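Local structure of serpin (Taeniopygia guttata, 5HGC) at residues Asn98-Ile103 with Ala170-Phe175; Thr155-Asp160 with Lys316-Ala321. The protein probably inhibits serine endopeptidases and binds the steroid cortisol. All blocks are in the same frame, centred on the assembly; numbering follows the deposited sequence.

Contact 1 (Asn98-Ile103 with Ala170-Phe175); sequences NMMNAI and ASFVYF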
loop_
_atom_site.group_PDB
_atom_site.type_symbol
_atom_site.label_atom_id
_atom_site.label_comp_id
_atom_site.label_asym_id
_atom_site.label_seq_id
_atom_site.Cartn_x
_atom_site.Cartn_y
_atom_site.Cartn_z
ATOM N N ASN A 98 -3.107 -4.800 -10.123
ATOM C CA ASN A 98 -4.525 -5.069 -10.032
ATOM C C ASN A 98 -5.218 -4.450 -8.816
ATOM O O ASN A 98 -5.934 -5.105 -8.087
ATOM C CB ASN A 98 -4.810 -6.554 -10.296
ATOM C CG ASN A 98 -4.337 -6.980 -11.714
ATOM O OD1 ASN A 98 -4.493 -6.227 -12.696
ATOM N ND2 ASN A 98 -3.719 -8.164 -11.816
ATOM N N MET A 99 -5.012 -3.159 -8.610
ATOM C CA MET A 99 -5.577 -2.515 -7.427
ATOM C C MET A 99 -6.967 -2.075 -7.773
ATOM O O MET A 99 -7.206 -1.608 -8.880
ATOM C CB MET A 99 -4.736 -1.340 -6.964
ATOM C CG MET A 99 -4.493 -0.217 -7.950
ATOM S SD MET A 99 -4.052 1.252 -6.987
ATOM C CE MET A 99 -3.607 2.258 -8.378
ATOM N N MET A 100 -7.881 -2.242 -6.823
ATOM C CA MET A 100 -9.306 -2.025 -7.074
ATOM C C MET A 100 -9.994 -1.226 -5.985
ATOM O O MET A 100 -9.705 -1.396 -4.789
ATOM C CB MET A 100 -9.999 -3.357 -7.293
ATOM C CG MET A 100 -9.524 -4.051 -8.569
ATOM S SD MET A 100 -9.537 -5.875 -8.700
ATOM C CE MET A 100 -8.462 -6.479 -7.374
ATOM N N ASN A 101 -10.878 -0.340 -6.449
ATOM C CA ASN A 101 -11.755 0.547 -5.673
ATOM C C ASN A 101 -13.185 0.162 -5.956
ATOM O O ASN A 101 -13.526 -0.060 -7.120
ATOM C CB ASN A 101 -11.636 1.954 -6.222
ATOM C CG ASN A 101 -10.332 2.583 -5.872
ATOM O OD1 ASN A 101 -9.763 2.295 -4.790
ATOM N ND2 ASN A 101 -9.816 3.433 -6.778
ATOM N N ALA A 102 -14.010 0.046 -4.922
ATOM C CA ALA A 102 -15.443 -0.182 -5.096
ATOM C C ALA A 102 -16.193 0.595 -4.035
ATOM O O ALA A 102 -15.647 0.848 -2.950
ATOM C CB ALA A 102 -15.817 -1.656 -5.081
ATOM N N ILE A 103 -17.404 1.037 -4.408
ATOM C CA ILE A 103 -18.373 1.586 -3.480
ATOM C C ILE A 103 -19.645 0.775 -3.409
ATOM O O ILE A 103 -20.118 0.274 -4.412
ATOM C CB ILE A 103 -18.665 3.085 -3.655
ATOM C CG1 ILE A 103 -19.241 3.406 -5.029
ATOM C CG2 ILE A 103 -17.407 3.864 -3.405
ATOM C CD1 ILE A 103 -19.821 4.813 -5.194
ATOM N N ALA A 170 -14.655 0.525 -0.443
ATOM C CA ALA A 170 -13.672 -0.566 -0.362
ATOM C C ALA A 170 -12.410 -0.318 -1.278
ATOM O O ALA A 170 -12.574 -0.079 -2.493
ATOM C CB ALA A 170 -14.325 -1.883 -0.727
ATOM N N SER A 171 -11.175 -0.344 -0.718
ATOM C CA SER A 171 -9.997 -0.567 -1.588
ATOM C C SER A 171 -9.244 -1.801 -1.183
ATOM O O SER A 171 -9.017 -2.069 0.012
ATOM C CB SER A 171 -9.069 0.633 -1.748
ATOM O OG SER A 171 -8.424 0.840 -0.514
ATOM N N PHE A 172 -8.862 -2.569 -2.195
ATOM C CA PHE A 172 -8.174 -3.781 -1.933
ATOM C C PHE A 172 -7.184 -4.055 -3.041
ATOM O O PHE A 172 -7.344 -3.589 -4.158
ATOM C CB PHE A 172 -9.165 -4.920 -1.740
ATOM C CG PHE A 172 -10.181 -5.025 -2.836
ATOM C CD1 PHE A 172 -11.284 -4.134 -2.896
ATOM C CD2 PHE A 172 -10.068 -6.025 -3.820
ATOM C CE1 PHE A 172 -12.227 -4.249 -3.930
ATOM C CE2 PHE A 172 -11.032 -6.141 -4.842
ATOM C CZ PHE A 172 -12.099 -5.257 -4.898
ATOM N N VAL A 173 -6.166 -4.837 -2.722
ATOM C CA VAL A 173 -5.034 -5.076 -3.652
ATOM C C VAL A 173 -4.243 -6.247 -3.129
ATOM O O VAL A 173 -3.955 -6.308 -1.935
ATOM C CB VAL A 173 -4.142 -3.819 -3.850
ATOM C CG1 VAL A 173 -3.693 -3.268 -2.506
ATOM C CG2 VAL A 173 -3.007 -4.128 -4.793
ATOM N N TYR A 174 -3.977 -7.190 -4.028
ATOM C CA TYR A 174 -3.099 -8.331 -3.779
ATOM C C TYR A 174 -1.875 -8.182 -4.720
ATOM O O TYR A 174 -2.022 -7.755 -5.887
ATOM C CB TYR A 174 -3.805 -9.683 -4.048
ATOM C CG TYR A 174 -2.830 -10.861 -4.156
ATOM C CD1 TYR A 174 -2.418 -11.586 -2.999
ATOM C CD2 TYR A 174 -2.275 -11.248 -5.411
ATOM C CE1 TYR A 174 -1.545 -12.685 -3.101
ATOM C CE2 TYR A 174 -1.363 -12.319 -5.507
ATOM C CZ TYR A 174 -1.008 -13.017 -4.359
ATOM O OH TYR A 174 -0.136 -14.058 -4.470
ATOM N N PHE A 175 -0.685 -8.554 -4.222
ATOM C CA PHE A 175 0.496 -8.558 -5.051
ATOM C C PHE A 175 1.381 -9.735 -4.681
ATOM O O PHE A 175 1.473 -10.137 -3.504
ATOM C CB PHE A 175 1.233 -7.199 -4.921
ATOM C CG PHE A 175 2.483 -7.062 -5.786
ATOM C CD1 PHE A 175 2.390 -6.866 -7.189
ATOM C CD2 PHE A 175 3.762 -7.137 -5.213
ATOM C CE1 PHE A 175 3.543 -6.743 -7.989
ATOM C CE2 PHE A 175 4.912 -7.016 -6.014
ATOM C CZ PHE A 175 4.809 -6.820 -7.409
HETATM O O HOH W 1 -4.764 -6.983 -6.657
#
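Segment 98-103, which leads into strand 100-106, and 170-175 of strand 167-176 are antiparallel neighbours in serpin sheet A. Met100 and Phe172 form one hydrogen-bonded pair: Met100 N donates to Phe172 O at 3.0 Å, almost along the C=O axis, and Phe172 N donates back to Met100 O. Ala102 and Ala170 repeat the pattern, with Ala170 N to Ala102 O at 2.7 Å. Between them, Asn101 and Ser171 are a non-hydrogen-bonded pair on the face toward helix 39-52, where Ser171 OG bonds to His319 ND1 and Asn101 OD1 lies 3.5 Å from Ser171 CB. On the other face, crossed by serpin helix F (135-149), Phe172 CG sits between its backbone N and carbonyl carbon (chi1 51°), which swings the ring back across Met100. Met100 CB rests over the ring in a CH-pi contact, 4.0 Å from the centroid, and a bend at chi3 (-60°) brings Met100 CE to 3.6 Å from Phe172 CE2, the sulfur making an oblique Met-aromatic contact. An alanine in place of Phe172 would take the ring away from Met100, Tyr145 and Ile146 and would probably loosen the packing against that helix. A water accepts from Tyr174 N at 2.8 Å and also bonds to Asn98 O.

Contact 2 (Thr155-Asp160 with Lys316-Ala321); sequences TNLVKD and KVVHKA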
loop_
_atom_site.group_PDB
_atom_site.type_symbol
_atom_site.label_atom_id
_atom_site.label_comp_id
_atom_site.label_asym_id
_atom_site.label_seq_id
_atom_site.Cartn_x
_atom_site.Cartn_y
_atom_site.Cartn_z
ATOM N N THR A 155 -10.364 -12.769 0.672
ATOM C CA THR A 155 -11.756 -13.102 1.007
ATOM C C THR A 155 -12.098 -12.272 2.265
ATOM O O THR A 155 -11.220 -11.629 2.869
ATOM C CB THR A 155 -11.883 -14.614 1.308
ATOM O OG1 THR A 155 -10.968 -14.923 2.351
ATOM C CG2 THR A 155 -11.496 -15.516 0.105
ATOM N N ASN A 156 -13.355 -12.285 2.676
ATOM C CA ASN A 156 -13.733 -11.693 3.993
ATOM C C ASN A 156 -13.294 -10.272 4.246
ATOM O O ASN A 156 -12.825 -9.978 5.359
ATOM C CB ASN A 156 -13.256 -12.521 5.206
ATOM C CG ASN A 156 -13.779 -13.945 5.205
ATOM O OD1 ASN A 156 -14.877 -14.240 4.697
ATOM N ND2 ASN A 156 -12.992 -14.848 5.792
ATOM N N LEU A 157 -13.477 -9.403 3.250
ATOM C CA LEU A 157 -13.337 -7.970 3.444
ATOM C C LEU A 157 -14.125 -7.399 4.636
ATOM O O LEU A 157 -13.547 -6.670 5.447
ATOM C CB LEU A 157 -13.683 -7.191 2.170
ATOM C CG LEU A 157 -13.384 -5.664 2.218
ATOM C CD1 LEU A 157 -11.892 -5.332 2.225
ATOM C CD2 LEU A 157 -14.086 -4.871 1.118
ATOM N N VAL A 158 -15.430 -7.674 4.731
ATOM C CA VAL A 158 -16.270 -7.092 5.809
ATOM C C VAL A 158 -16.953 -8.191 6.647
ATOM O O VAL A 158 -17.172 -9.290 6.128
ATOM C CB VAL A 158 -17.328 -6.115 5.245
ATOM C CG1 VAL A 158 -16.671 -4.833 4.776
ATOM C CG2 VAL A 158 -18.112 -6.746 4.103
ATOM N N LYS A 159 -17.268 -7.889 7.917
ATOM C CA LYS A 159 -17.927 -8.801 8.895
ATOM C C LYS A 159 -18.762 -7.887 9.778
ATOM O O LYS A 159 -18.287 -6.799 10.147
ATOM C CB LYS A 159 -16.915 -9.567 9.795
ATOM N N ASP A 160 -19.989 -8.309 10.112
ATOM C CA ASP A 160 -20.926 -7.503 10.959
ATOM C C ASP A 160 -21.062 -6.025 10.506
ATOM O O ASP A 160 -20.469 -5.119 11.145
ATOM C CB ASP A 160 -20.512 -7.534 12.459
ATOM C CG ASP A 160 -20.520 -8.940 13.064
ATOM O OD1 ASP A 160 -21.462 -9.735 12.801
ATOM O OD2 ASP A 160 -19.571 -9.240 13.828
ATOM N N LYS A 316 -18.120 3.863 6.217
ATOM C CA LYS A 316 -17.084 2.902 6.506
ATOM C C LYS A 316 -16.205 2.892 5.237
ATOM O O LYS A 316 -16.738 2.917 4.116
ATOM C CB LYS A 316 -17.746 1.560 6.740
ATOM C CG LYS A 316 -17.379 0.914 8.055
ATOM C CD LYS A 316 -17.358 -0.631 7.961
ATOM C CE LYS A 316 -16.938 -1.292 9.287
ATOM N NZ LYS A 316 -16.570 -2.722 9.188
ATOM N N VAL A 317 -14.878 2.958 5.424
ATOM C CA VAL A 317 -13.871 2.684 4.379
ATOM C C VAL A 317 -12.983 1.600 4.886
ATOM O O VAL A 317 -12.309 1.774 5.893
ATOM C CB VAL A 317 -13.082 3.913 3.904
ATOM C CG1 VAL A 317 -12.704 4.848 5.038
ATOM C CG2 VAL A 317 -11.861 3.520 3.058
ATOM N N VAL A 318 -13.061 0.449 4.229
ATOM C CA VAL A 318 -12.201 -0.706 4.490
ATOM C C VAL A 318 -11.112 -0.794 3.439
ATOM O O VAL A 318 -11.412 -0.736 2.245
ATOM C CB VAL A 318 -12.983 -2.021 4.520
ATOM C CG1 VAL A 318 -12.068 -3.151 4.987
ATOM C CG2 VAL A 318 -14.110 -1.870 5.533
ATOM N N HIS A 319 -9.858 -0.896 3.896
ATOM C CA HIS A 319 -8.706 -1.147 3.035
ATOM C C HIS A 319 -8.065 -2.487 3.342
ATOM O O HIS A 319 -7.762 -2.752 4.498
ATOM C CB HIS A 319 -7.681 -0.057 3.192
ATOM C CG HIS A 319 -6.423 -0.330 2.436
ATOM N ND1 HIS A 319 -6.351 -0.258 1.059
ATOM C CD2 HIS A 319 -5.198 -0.728 2.860
ATOM C CE1 HIS A 319 -5.125 -0.576 0.675
ATOM N NE2 HIS A 319 -4.407 -0.859 1.749
ATOM N N LYS A 320 -7.880 -3.353 2.349
ATOM C CA LYS A 320 -7.168 -4.614 2.606
ATOM C C LYS A 320 -6.050 -4.805 1.575
ATOM O O LYS A 320 -6.309 -4.783 0.355
ATOM C CB LYS A 320 -8.115 -5.829 2.651
ATOM C CG LYS A 320 -7.530 -7.122 3.234
ATOM C CD LYS A 320 -8.627 -8.147 3.478
ATOM C CE LYS A 320 -8.237 -9.327 4.392
ATOM N NZ LYS A 320 -7.680 -10.577 3.752
ATOM N N ALA A 321 -4.813 -4.952 2.062
ATOM C CA ALA A 321 -3.662 -5.213 1.184
ATOM C C ALA A 321 -3.105 -6.578 1.505
ATOM O O ALA A 321 -3.059 -6.991 2.645
ATOM C CB ALA A 321 -2.579 -4.158 1.316
HETATM O O HOH W 2 -8.113 -13.283 2.990
#
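Residues 155-160 run irregularly over one face of strand 316-321, and the grip comes from two aliphatic side chains closing on Val318. Leu157, with CG anti to its backbone N (chi1 -172°), reaches tip to tip with the valine, so that Leu157 CD1 stands 3.5 Å from Val318 CG1. The same methyl also lies against the root of the lysine chain, 3.8 Å from Lys320 CB, the leucine and lysine chains running alongside one another, pointed opposite ways. Val158 crosses Val318 obliquely and meets its other branch, Val158 CG1 to Val318 CG2 at 4.0 Å. One valine is thus shared, a methyl to each partner, and these three residues are buried.

Toward Thr155 the packing loosens and water takes over. Lys320 runs out extended until a turn at chi4 (-91°), where NZ makes a weak bond of 2.8 Å to a water; that water also accepts from Thr155 N at 3.3 Å. Thr155 O stays 3.8 Å from Lys320 NZ, a loose approach.

The segment is part of the connection from helix 135-149 to strand 167-176. Asn143 OD1 of that helix receives the Val158 N-H, Leu157 also packs on Ile146, and beneath the loop Leu168 and Ala170 continue the apolar floor beside strand 316-325.

Overall arrangement
Strand 167-176 of contact 1 pairs antiparallel with 100-106 and in parallel with 316-325, the strand of contact 2. That direct 167-176/316-325 pairing is the seam at which an inserted reactive loop enters sheet A in inhibitory serpins. Both contacts are buried: the centre of contact 1 lies about 10 Å from the centre of the chain, that of contact 2 about 15 Å. Contact 1 is built within the sheet by backbone bonds; contact 2 lays a loop on its helix 135-149 face, where Met100 and Phe172 also lie, through methyl packing and, at its Thr155-Lys320 edge, a weak water bridge. The two meet where Ala170 CB packs on Leu157 CD2 and where Lys320 N probably hydrogen-bonds to Ser171 O.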